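Local coordinates for uncharacterized protein (Streptococcus pneumoniae, PDB 3LFT) that probably serves as the substrate-binding component of an ABC transporter, holding L-tryptophan in the cleft between its two lobes, at residues P14-I19 with G68-A73; V113-P118 with V192-T197; F168-P171 with E175-S178. All coordinates share one frame; numbering follows the deposited sequence.

Contact 1 of 3, residues P14-I19 with G68-A73; sequences PSLDLI and GIATPA. With TRP (tryptophan), chain C.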
loop_
_atom_site.group_PDB
_atom_site.type_symbol
_atom_site.label_atom_id
_atom_site.label_comp_id
_atom_site.label_asym_id
_atom_site.label_seq_id
_atom_site.Cartn_x
_atom_site.Cartn_y
_atom_site.Cartn_z
ATOM N N PRO A 14 6.167 5.867 -5.641
ATOM C CA PRO A 14 5.639 7.223 -5.367
ATOM C C PRO A 14 4.613 7.304 -4.258
ATOM O O PRO A 14 4.557 8.306 -3.541
ATOM C CB PRO A 14 5.018 7.647 -6.700
ATOM C CG PRO A 14 5.834 6.895 -7.731
ATOM C CD PRO A 14 6.182 5.562 -7.086
ATOM N N SER A 15 3.826 6.248 -4.081
ATOM C CA SER A 15 2.844 6.246 -2.989
ATOM C C SER A 15 3.507 6.374 -1.620
ATOM O O SER A 15 3.063 7.149 -0.774
ATOM C CB SER A 15 1.981 4.989 -3.033
ATOM O OG SER A 15 1.291 4.867 -4.266
ATOM N N LEU A 16 4.598 5.644 -1.408
ATOM C CA LEU A 16 5.285 5.742 -0.124
ATOM C C LEU A 16 5.911 7.113 0.082
ATOM O O LEU A 16 5.911 7.625 1.208
ATOM C CB LEU A 16 6.317 4.628 0.093
ATOM C CG LEU A 16 5.820 3.179 -0.026
ATOM C CD1 LEU A 16 6.878 2.221 0.497
ATOM C CD2 LEU A 16 4.492 2.906 0.684
ATOM N N ASP A 17 6.448 7.701 -0.977
ATOM C CA ASP A 17 6.987 9.057 -0.876
ATOM C C ASP A 17 5.909 10.051 -0.439
ATOM O O ASP A 17 6.166 10.931 0.382
ATOM C CB ASP A 17 7.567 9.509 -2.213
ATOM C CG ASP A 17 8.789 8.722 -2.644
ATOM O OD1 ASP A 17 9.509 8.150 -1.813
ATOM O OD2 ASP A 17 9.089 8.776 -3.854
ATOM N N LEU A 18 4.692 9.897 -0.964
ATOM C CA LEU A 18 3.581 10.778 -0.607
ATOM C C LEU A 18 3.111 10.547 0.838
ATOM O O LEU A 18 2.801 11.518 1.551
ATOM C CB LEU A 18 2.438 10.639 -1.617
ATOM C CG LEU A 18 1.258 11.596 -1.486
ATOM C CD1 LEU A 18 1.648 13.078 -1.383
ATOM C CD2 LEU A 18 0.335 11.370 -2.677
ATOM N N ILE A 19 3.089 9.291 1.280
ATOM C CA ILE A 19 2.834 9.002 2.686
ATOM C C ILE A 19 3.862 9.708 3.578
ATOM O O ILE A 19 3.486 10.341 4.577
ATOM C CB ILE A 19 2.799 7.486 2.938
ATOM C CG1 ILE A 19 1.577 6.896 2.224
ATOM C CG2 ILE A 19 2.780 7.178 4.443
ATOM C CD1 ILE A 19 1.633 5.386 2.167
ATOM N N GLY A 68 7.569 2.701 10.598
ATOM C CA GLY A 68 7.801 1.852 9.437
ATOM C C GLY A 68 6.779 2.131 8.361
ATOM O O GLY A 68 5.576 1.920 8.566
ATOM N N ILE A 69 7.257 2.624 7.221
ATOM C CA ILE A 69 6.385 2.889 6.063
ATOM C C ILE A 69 6.371 1.650 5.186
ATOM O O ILE A 69 7.402 1.284 4.613
ATOM C CB ILE A 69 6.840 4.134 5.237
ATOM C CG1 ILE A 69 7.077 5.341 6.153
ATOM C CG2 ILE A 69 5.772 4.441 4.170
ATOM C CD1 ILE A 69 7.558 6.619 5.423
ATOM N N ALA A 70 5.189 1.019 5.147
ATOM C CA ALA A 70 4.886 -0.258 4.472
ATOM C C ALA A 70 5.193 -1.441 5.383
ATOM O O ALA A 70 6.045 -1.368 6.281
ATOM C CB ALA A 70 5.584 -0.394 3.085
ATOM N N THR A 71 4.478 -2.526 5.151
ATOM C CA THR A 71 4.495 -3.699 6.006
ATOM C C THR A 71 5.907 -4.267 6.272
ATOM O O THR A 71 6.241 -4.489 7.429
ATOM C CB THR A 71 3.488 -4.767 5.481
ATOM O OG1 THR A 71 2.163 -4.278 5.669
ATOM C CG2 THR A 71 3.616 -6.091 6.221
ATOM N N PRO A 72 6.748 -4.436 5.234
ATOM C CA PRO A 72 8.070 -5.008 5.570
ATOM C C PRO A 72 8.908 -4.111 6.480
ATOM O O PRO A 72 9.713 -4.620 7.267
ATOM C CB PRO A 72 8.736 -5.176 4.210
ATOM C CG PRO A 72 7.555 -5.346 3.261
ATOM C CD PRO A 72 6.534 -4.359 3.777
ATOM N N ALA A 73 8.743 -2.794 6.378
ATOM C CA ALA A 73 9.479 -1.889 7.254
ATOM C C ALA A 73 8.971 -1.958 8.685
ATOM O O ALA A 73 9.759 -2.044 9.616
ATOM C CB ALA A 73 9.441 -0.471 6.739
HETATM N N TRP C . -0.137 -0.792 2.502
HETATM C CA TRP C . 1.143 -1.320 1.947
HETATM C C TRP C . 1.730 -2.324 2.884
HETATM O O TRP C . 2.931 -2.604 2.823
HETATM C CB TRP C . 2.112 -0.156 1.679
HETATM C CG TRP C . 1.548 0.814 0.672
HETATM C CD1 TRP C . 0.930 2.039 0.920
HETATM C CD2 TRP C . 1.515 0.626 -0.783
HETATM N NE1 TRP C . 0.537 2.606 -0.270
HETATM C CE2 TRP C . 0.837 1.817 -1.302
HETATM C CE3 TRP C . 1.941 -0.393 -1.602
HETATM C CZ2 TRP C . 0.648 1.916 -2.669
HETATM C CZ3 TRP C . 1.728 -0.265 -2.971
HETATM C CH2 TRP C . 1.094 0.885 -3.482
HETATM O OXT TRP C . 0.998 -2.872 3.720
#

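Contact 2 of 3, residues V113-P118 with V192-T197; sequences VSDHNP and VPIDNT. With TRP (tryptophan), chain C.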
loop_
_atom_site.group_PDB
_atom_site.type_symbol
_atom_site.label_atom_id
_atom_site.label_comp_id
_atom_site.label_asym_id
_atom_site.label_seq_id
_atom_site.Cartn_x
_atom_site.Cartn_y
_atom_site.Cartn_z
ATOM N N VAL A 113 -1.396 3.206 11.445
ATOM C CA VAL A 113 -2.388 3.451 10.391
ATOM C C VAL A 113 -2.371 2.315 9.377
ATOM O O VAL A 113 -1.302 1.886 8.932
ATOM C CB VAL A 113 -2.058 4.803 9.685
ATOM C CG1 VAL A 113 -2.890 4.963 8.405
ATOM C CG2 VAL A 113 -2.313 5.964 10.646
ATOM N N SER A 114 -3.579 1.870 9.017
ATOM C CA SER A 114 -3.758 0.729 8.127
ATOM C C SER A 114 -4.615 1.103 6.930
ATOM O O SER A 114 -5.677 1.730 7.105
ATOM C CB SER A 114 -4.447 -0.399 8.906
ATOM O OG SER A 114 -4.862 -1.453 8.045
ATOM N N ASP A 115 -4.144 0.757 5.720
ATOM C CA ASP A 115 -4.889 0.975 4.475
ATOM C C ASP A 115 -5.461 -0.345 3.966
ATOM O O ASP A 115 -4.780 -1.139 3.297
ATOM C CB ASP A 115 -3.978 1.658 3.424
ATOM C CG ASP A 115 -2.639 0.956 3.199
ATOM O OD1 ASP A 115 -2.057 0.398 4.154
ATOM O OD2 ASP A 115 -2.113 1.051 2.045
ATOM N N HIS A 116 -6.723 -0.600 4.314
ATOM C CA HIS A 116 -7.438 -1.792 3.876
ATOM C C HIS A 116 -7.838 -1.667 2.404
ATOM O O HIS A 116 -8.412 -0.658 1.988
ATOM C CB HIS A 116 -8.692 -1.964 4.744
ATOM C CG HIS A 116 -9.525 -3.142 4.356
ATOM N ND1 HIS A 116 -10.668 -3.036 3.591
ATOM C CD2 HIS A 116 -9.357 -4.462 4.602
ATOM C CE1 HIS A 116 -11.167 -4.244 3.383
ATOM N NE2 HIS A 116 -10.391 -5.122 3.983
ATOM N N ASN A 117 -7.548 -2.681 1.604
ATOM C CA ASN A 117 -7.901 -2.621 0.186
ATOM C C ASN A 117 -9.388 -2.809 -0.082
ATOM O O ASN A 117 -9.970 -3.791 0.378
ATOM C CB ASN A 117 -7.132 -3.677 -0.606
ATOM C CG ASN A 117 -7.305 -3.487 -2.107
ATOM O OD1 ASN A 117 -7.007 -2.381 -2.624
ATOM N ND2 ASN A 117 -7.794 -4.505 -2.815
ATOM N N PRO A 118 -10.022 -1.878 -0.828
ATOM C CA PRO A 118 -11.475 -1.981 -1.043
ATOM C C PRO A 118 -11.796 -2.955 -2.178
ATOM O O PRO A 118 -12.178 -2.573 -3.295
ATOM C CB PRO A 118 -11.893 -0.544 -1.367
ATOM C CG PRO A 118 -10.703 0.103 -1.858
ATOM C CD PRO A 118 -9.495 -0.567 -1.248
ATOM N N VAL A 192 -3.718 -5.806 -9.504
ATOM C CA VAL A 192 -2.563 -5.718 -8.598
ATOM C C VAL A 192 -3.056 -5.195 -7.266
ATOM O O VAL A 192 -3.686 -4.134 -7.227
ATOM C CB VAL A 192 -1.482 -4.749 -9.119
ATOM C CG1 VAL A 192 -0.274 -4.744 -8.179
ATOM C CG2 VAL A 192 -1.035 -5.146 -10.524
ATOM N N PRO A 193 -2.810 -5.914 -6.161
ATOM C CA PRO A 193 -3.178 -5.407 -4.841
ATOM C C PRO A 193 -2.268 -4.254 -4.413
ATOM O O PRO A 193 -1.405 -3.790 -5.191
ATOM C CB PRO A 193 -3.028 -6.631 -3.927
ATOM C CG PRO A 193 -2.064 -7.514 -4.616
ATOM C CD PRO A 193 -2.189 -7.250 -6.100
ATOM N N ILE A 194 -2.467 -3.785 -3.184
ATOM C CA ILE A 194 -1.587 -2.778 -2.587
ATOM C C ILE A 194 -0.278 -3.517 -2.236
ATOM O O ILE A 194 -0.140 -4.058 -1.132
ATOM C CB ILE A 194 -2.243 -2.090 -1.363
ATOM C CG1 ILE A 194 -3.635 -1.544 -1.691
ATOM C CG2 ILE A 194 -1.359 -0.962 -0.871
ATOM C CD1 ILE A 194 -4.385 -1.090 -0.435
ATOM N N ASP A 195 0.627 -3.565 -3.207
ATOM C CA ASP A 195 1.772 -4.472 -3.194
ATOM C C ASP A 195 3.018 -3.646 -3.496
ATOM O O ASP A 195 3.115 -3.010 -4.552
ATOM C CB ASP A 195 1.555 -5.561 -4.254
ATOM C CG ASP A 195 2.669 -6.579 -4.277
ATOM O OD1 ASP A 195 3.792 -6.240 -4.713
ATOM O OD2 ASP A 195 2.425 -7.728 -3.821
ATOM N N ASN A 196 3.979 -3.636 -2.577
ATOM C CA ASN A 196 5.166 -2.790 -2.740
ATOM C C ASN A 196 6.084 -3.251 -3.865
ATOM O O ASN A 196 6.707 -2.423 -4.535
ATOM C CB ASN A 196 5.969 -2.750 -1.445
ATOM C CG ASN A 196 5.191 -2.122 -0.326
ATOM O OD1 ASN A 196 5.035 -0.903 -0.286
ATOM N ND2 ASN A 196 4.695 -2.938 0.599
ATOM N N THR A 197 6.205 -4.562 -4.044
ATOM C CA THR A 197 7.067 -5.133 -5.092
ATOM C C THR A 197 6.570 -4.692 -6.470
ATOM O O THR A 197 7.330 -4.135 -7.268
ATOM C CB THR A 197 7.134 -6.689 -4.979
ATOM O OG1 THR A 197 7.578 -7.038 -3.653
ATOM C CG2 THR A 197 8.069 -7.303 -6.026
HETATM N N TRP C . -0.137 -0.792 2.502
HETATM C CA TRP C . 1.143 -1.320 1.947
HETATM C C TRP C . 1.730 -2.324 2.884
HETATM O O TRP C . 2.931 -2.604 2.823
HETATM C CB TRP C . 2.112 -0.156 1.679
HETATM C CG TRP C . 1.548 0.814 0.672
HETATM C CD1 TRP C . 0.930 2.039 0.920
HETATM C CD2 TRP C . 1.515 0.626 -0.783
HETATM N NE1 TRP C . 0.537 2.606 -0.270
HETATM C CE2 TRP C . 0.837 1.817 -1.302
HETATM C CE3 TRP C . 1.941 -0.393 -1.602
HETATM C CZ2 TRP C . 0.648 1.916 -2.669
HETATM C CZ3 TRP C . 1.728 -0.265 -2.971
HETATM C CH2 TRP C . 1.094 0.885 -3.482
HETATM O OXT TRP C . 0.998 -2.872 3.720
#

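Contact 3 of 3, residues F168-P171 with E175-S178; sequences FAVP and EIAS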
loop_
_atom_site.group_PDB
_atom_site.type_symbol
_atom_site.label_atom_id
_atom_site.label_comp_id
_atom_site.label_asym_id
_atom_site.label_seq_id
_atom_site.Cartn_x
_atom_site.Cartn_y
_atom_site.Cartn_z
ATOM N N PHE A 168 -0.731 -15.127 -9.912
ATOM C CA PHE A 168 0.591 -15.072 -10.512
ATOM C C PHE A 168 1.496 -14.344 -9.536
ATOM O O PHE A 168 1.741 -13.133 -9.651
ATOM C CB PHE A 168 0.559 -14.395 -11.885
ATOM C CG PHE A 168 -0.266 -15.132 -12.893
ATOM C CD1 PHE A 168 0.323 -16.090 -13.728
ATOM C CD2 PHE A 168 -1.641 -14.897 -12.993
ATOM C CE1 PHE A 168 -0.447 -16.778 -14.659
ATOM C CE2 PHE A 168 -2.417 -15.585 -13.914
ATOM C CZ PHE A 168 -1.818 -16.528 -14.749
ATOM N N ALA A 169 1.952 -15.088 -8.536
ATOM C CA ALA A 169 2.852 -14.538 -7.537
ATOM C C ALA A 169 4.280 -14.540 -8.057
ATOM O O ALA A 169 4.706 -15.470 -8.758
ATOM C CB ALA A 169 2.749 -15.308 -6.228
ATOM N N VAL A 170 4.999 -13.473 -7.741
ATOM C CA VAL A 170 6.433 -13.370 -7.998
ATOM C C VAL A 170 7.181 -13.208 -6.676
ATOM O O VAL A 170 6.653 -12.596 -5.737
ATOM C CB VAL A 170 6.766 -12.186 -8.960
ATOM C CG1 VAL A 170 6.113 -12.398 -10.335
ATOM C CG2 VAL A 170 6.306 -10.836 -8.410
ATOM N N PRO A 171 8.413 -13.756 -6.574
ATOM C CA PRO A 171 9.180 -13.535 -5.335
ATOM C C PRO A 171 9.899 -12.189 -5.263
ATOM O O PRO A 171 10.337 -11.783 -4.178
ATOM C CB PRO A 171 10.208 -14.670 -5.358
ATOM C CG PRO A 171 10.446 -14.915 -6.819
ATOM C CD PRO A 171 9.086 -14.723 -7.469
ATOM N N GLU A 175 11.038 -11.159 -11.728
ATOM C CA GLU A 175 10.165 -12.084 -12.439
ATOM C C GLU A 175 8.944 -11.388 -13.046
ATOM O O GLU A 175 8.112 -12.046 -13.664
ATOM C CB GLU A 175 9.724 -13.233 -11.506
ATOM C CG GLU A 175 10.852 -14.167 -11.030
ATOM C CD GLU A 175 11.713 -13.574 -9.917
ATOM O OE1 GLU A 175 11.260 -12.648 -9.220
ATOM O OE2 GLU A 175 12.853 -14.045 -9.726
ATOM N N ILE A 176 8.852 -10.066 -12.904
ATOM C CA ILE A 176 7.644 -9.352 -13.367
ATOM C C ILE A 176 7.430 -9.464 -14.877
ATOM O O ILE A 176 6.345 -9.871 -15.313
ATOM C CB ILE A 176 7.621 -7.863 -12.949
ATOM C CG1 ILE A 176 7.426 -7.744 -11.430
ATOM C CG2 ILE A 176 6.468 -7.117 -13.688
ATOM C CD1 ILE A 176 7.590 -6.326 -10.885
ATOM N N ALA A 177 8.444 -9.115 -15.667
ATOM C CA ALA A 177 8.271 -9.044 -17.117
ATOM C C ALA A 177 7.821 -10.380 -17.705
ATOM O O ALA A 177 6.853 -10.427 -18.478
ATOM C CB ALA A 177 9.549 -8.549 -17.801
ATOM N N SER A 178 8.503 -11.461 -17.328
ATOM C CA SER A 178 8.188 -12.782 -17.861
ATOM C C SER A 178 6.822 -13.270 -17.367
ATOM O O SER A 178 6.090 -13.921 -18.103
ATOM C CB SER A 178 9.294 -13.795 -17.526
ATOM O OG SER A 178 9.425 -13.948 -16.124
#

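Contact 1 of 3, residues P14-I19 with G68-A73
Leu16 and Ile19, one turn apart on the same side of helix 14-29, meet Ile69 and Ala70 where strand 65-69 runs out toward helix 71-80. CG2 of Ile69 sits against Leu16 CD2 at 4.0 Å and Ile19 CG2 at 4.1 Å. The Leu16 branches divide the work: CD1 rests on Ala70 CB at 3.9 Å, while CD2 lies over a face of the bound tryptophan, 3.6 Å from its CG. Ile19 CD1 approaches the same ring near CD1, and Ser15 CB lies 3.4 Å from ligand CZ2. This inner side is wholly buried. The outer side of the helix is open to solvent at Asp17 and Leu18, with Asp17 OD1 hydrogen-bonded to Gln9 NE2 and Leu18 leaning on Gln236 and His237. Past the N-cap residue Ala70, Thr71 N gives ligand O a nearly straight hydrogen bond (2.8 Å, 176°), and Thr71 OG1 donates a hydrogen bond to OXT at 2.7 Å, its chi1 of -69° setting the hydroxyl beside that N. An apolar wall for the indole thus adjoins a helix N terminus that should favour the negative carboxylate, chemistry suited to an apolar side chain carried on a free carboxylate.

Contact 2 of 3, residues V113-P118 with V192-T197
Ile194 CG1 stands beside its backbone N (chi1 -52°), which sends CG1 and CD1 against Asn117 and CG2 over the indole of the bound tryptophan. Asn117, with CG opposite its backbone N (chi1 -171°), lays its amide oxygen alongside: OD1 is 3.6 Å from Ile194 CG1, and the side chains run antiparallel. That oxygen accepts a hydrogen bond from Gln122 NE2, so the isoleucine meets it by packing. Ile194 CG2 presses on the indole face 3.3 Å from ligand CD2, the face opposite the one taken by Leu16. The two segments come from separate parallel sheets, strand 110-115 from one and strand 189-192 from the other, the two-lobed architecture of periplasmic-type binding proteins with the ligand in the cleft. Ile194 is the centre of an inverse gamma turn in the loop before helix 196-200, facing the ligand. Asp115 reaches the ligand from the first lobe: OD2 accepts a hydrogen bond from ligand N (2.7 Å), with OD1 2.8 Å from the same N; Asp115 OD2 also lies 3.6 Å from Ile194 CG2. From the second lobe, Asn196 ND2 donates to ligand O (2.9 Å, 156°), while Asp195 caps its helix with a hydrogen bond from Ile198 N.

Contact 3 of 3, residues F168-P171 with E175-S178
Val170 and Glu175 make the apolar part of this contact, across the short turn that follows strand 164-170. Val170 CG1 rests 3.9 Å from Glu175 CB, so it is the aliphatic root of the glutamate and not its charged end that meets the valine. The other branch, Val170 CG2, faces Ile176 CG1 at a looser 4.5 Å. With chi1 at -62°, CG1 stands beside the backbone N of Val170, which points CG1 at Glu175 and CG2 at Ile176. The second group of contacts joins a proline ring to a carboxylate. Glu175 bends at chi2 (77°) and folds its end back over Pro171, which brings OE1 over the CG-CD edge of the ring face, the two side chains running roughly perpendicular; OE1 comes to 3.4 Å from Pro171 CG and 3.5 Å from Pro171 CD. No hydrogen bond joins the two segments; Glu175 OE1 is hydrogen-bonded to Ser172 OG within the turn, which probably helps hold the carboxylate in its folded-back position. The Val170 end is buried, whereas Pro171 is exposed. As the turn from strand to helix, this contact starts the beta-alpha-beta crossover that continues through helix 176-183 to strand 189-192. Strand 164-170 is the outer strand of its four-stranded parallel sheet and pairs with strand 135-141; Ile198 of helix 196-200 packs on both Val170 and Ile176, and helix 202-208 lies against Ile176 and Ala177.

Overall arrangement
From the N terminus, helix 14-29 is met again after 48 residues by the end of strand 65-69, and contact 1 closes this first loop within the six-stranded lobe. Contact 2 opens only afterwards, at strand 110-115 of the same sheet, and closes on residues 192-197 of the four-stranded lobe, so it spans the cleft. The short loop of contact 3 falls between those two ends and belongs wholly to the second lobe; no loops cross. Contacts 1 and 2 share the tryptophan and touch directly through Asn196, which packs on Leu16 and Ala70. Contact 3 lies at the far edge, centres about 18 Å from contact 2, meeting it where Ile176 reaches Thr197.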